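Local coordinates for AvrPib protein (Magnaporthe oryzae, PDB 5Z1V), which is a secreted MAX effector of the rice blast fungus whose avirulence function requires a positively charged surface patch and a stabilised hydrophobic core, at residues A[29-34]-A[46-50]. Residues are numbered along the deposited sequence; the frame is centred on the assembly and turned at random. Where two conformers were deposited one is given.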
loop_
_atom_site.group_PDB
_atom_site.type_symbol
_atom_site.label_atom_id
_atom_site.label_comp_id
_atom_site.label_asym_id
_atom_site.label_seq_id
_atom_site.Cartn_x
_atom_site.Cartn_y
_atom_site.Cartn_z
ATOM N N VAL A 29 -0.343 -5.454 2.746
ATOM C CA VAL A 29 -0.521 -4.904 4.095
ATOM C C VAL A 29 -1.807 -5.501 4.667
ATOM O O VAL A 29 -2.803 -5.616 3.940
ATOM C CB VAL A 29 -0.577 -3.361 4.076
ATOM C CG1 VAL A 29 -0.833 -2.765 5.469
ATOM C CG2 VAL A 29 0.704 -2.772 3.522
ATOM N N PRO A 30 -1.842 -5.908 5.936
ATOM C CA PRO A 30 -3.103 -6.398 6.500
ATOM C C PRO A 30 -4.098 -5.270 6.714
ATOM O O PRO A 30 -3.733 -4.128 7.017
ATOM C CB PRO A 30 -2.684 -7.025 7.836
ATOM C CG PRO A 30 -1.402 -6.362 8.181
ATOM C CD PRO A 30 -0.720 -6.039 6.882
ATOM N N LYS A 31 -5.378 -5.614 6.554
ATOM C CA LYS A 31 -6.449 -4.677 6.857
ATOM C C LYS A 31 -6.299 -4.120 8.262
ATOM O O LYS A 31 -6.044 -4.858 9.219
ATOM C CB LYS A 31 -7.816 -5.354 6.723
ATOM C CG LYS A 31 -8.300 -5.532 5.313
ATOM C CD LYS A 31 -9.713 -6.081 5.318
ATOM C CE LYS A 31 -10.254 -6.253 3.906
ATOM N NZ LYS A 31 -11.605 -6.884 3.926
ATOM N N GLY A 32 -6.492 -2.814 8.389
ATOM C CA GLY A 32 -6.431 -2.162 9.673
ATOM C C GLY A 32 -5.040 -1.877 10.170
ATOM O O GLY A 32 -4.876 -1.550 11.350
ATOM N N GLU A 33 -4.028 -1.968 9.309
ATOM C CA GLU A 33 -2.652 -1.833 9.778
ATOM C C GLU A 33 -1.865 -0.963 8.812
ATOM O O GLU A 33 -2.343 -0.621 7.726
ATOM C CB GLU A 33 -1.962 -3.194 9.936
ATOM C CG GLU A 33 -2.459 -3.992 11.153
ATOM C CD GLU A 33 -1.704 -5.290 11.339
ATOM O OE1 GLU A 33 -0.491 -5.311 11.066
ATOM O OE2 GLU A 33 -2.317 -6.299 11.744
ATOM N N SER A 34 -0.648 -0.614 9.234
ATOM C CA SER A 34 0.288 0.205 8.458
ATOM C C SER A 34 1.642 -0.483 8.426
ATOM O O SER A 34 2.053 -1.105 9.405
ATOM C CB SER A 34 0.463 1.610 9.060
ATOM O OG SER A 34 -0.776 2.284 9.188
ATOM N N VAL A 46 2.465 2.726 4.184
ATOM C CA VAL A 46 1.250 2.305 3.492
ATOM C C VAL A 46 0.287 1.747 4.530
ATOM O O VAL A 46 0.638 0.829 5.278
ATOM C CB VAL A 46 1.536 1.245 2.409
ATOM C CG1 VAL A 46 0.201 0.756 1.795
ATOM C CG2 VAL A 46 2.465 1.819 1.341
ATOM N N SER A 47 -0.924 2.284 4.567
ATOM C CA SER A 47 -1.929 1.862 5.534
ATOM C C SER A 47 -3.128 1.292 4.798
ATOM O O SER A 47 -3.498 1.795 3.739
ATOM C CB SER A 47 -2.382 3.050 6.405
ATOM O OG SER A 47 -1.271 3.694 6.999
ATOM N N VAL A 48 -3.725 0.234 5.335
ATOM C CA VAL A 48 -4.984 -0.295 4.818
ATOM C C VAL A 48 -6.025 -0.167 5.921
ATOM O O VAL A 48 -5.807 -0.635 7.050
ATOM C CB VAL A 48 -4.865 -1.755 4.354
ATOM C CG1 VAL A 48 -6.201 -2.229 3.806
ATOM C CG2 VAL A 48 -3.770 -1.879 3.283
ATOM N N SER A 49 -7.133 0.514 5.607
ATOM C CA SER A 49 -8.204 0.711 6.568
ATOM C C SER A 49 -9.013 -0.569 6.738
ATOM O O SER A 49 -8.870 -1.530 5.981
ATOM C CB SER A 49 -9.114 1.857 6.123
ATOM O OG SER A 49 -8.384 3.062 5.986
ATOM N N ASP A 50 -9.897 -0.560 7.744
ATOM C CA ASP A 50 -10.815 -1.675 7.972
ATOM C C ASP A 50 -11.528 -2.093 6.689
ATOM O O ASP A 50 -11.757 -3.286 6.453
ATOM C CB ASP A 50 -11.871 -1.297 9.017
ATOM C CG ASP A 50 -11.354 -1.327 10.448
ATOM O OD1 ASP A 50 -12.198 -1.202 11.376
ATOM O OD2 ASP A 50 -10.130 -1.472 10.649
HETATM O O HOH W 1 -13.052 -5.010 4.719
#
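V48 and E33 meet where the beta hairpin of strands 33-39 and 42-48 opens, in the beta-sandwich fold of MAX effectors; the type II turn P30 to E33 carries the chain into this hairpin from strand 22-29, which belongs to the other sheet. The chain is the effector part of the protein, the portion that follows its probable N-terminal signal peptide. Among the backbone bonds, V48 N to E33 O is the well-formed one, at 2.9 Å. Its angles are 165° at the hydrogen and 174° at the carbonyl. Return bonding is poorer: V48 O receives G32 N and E33 N, both from the P30-E33 turn, in weak, bent bonds. Next along, S34 and S47 form an antiparallel non-hydrogen-bonded pair. Their CA atoms approach to 4.0 Å, and CA-H...O contacts run from S47 CA to E33 O and from S34 CA to V46 O.

Apolar packing lies on the buried face. V48 CG2 lies against V29 CB and CG1, 3.6 Å from CB, the two side chains running antiparallel past one another, while V48 CG1 extends over K31 CA. V29 CG2 reaches V46 CG1 at 4.0 Å. V46 and V48 also touch V15 of strand 13-19, so the valines join the two sheets in the hydrophobic core.

Polar side chains act at the periphery. The extended K31 chain runs past D50 O, and one water bridges K31 NZ to that carbonyl. E33 OE1 makes a salt bridge with R35 NH2. With both hydroxyls beside their own backbone N (chi1 -56° in S34), S34 OG and S47 OG hydrogen-bond at 2.7 Å.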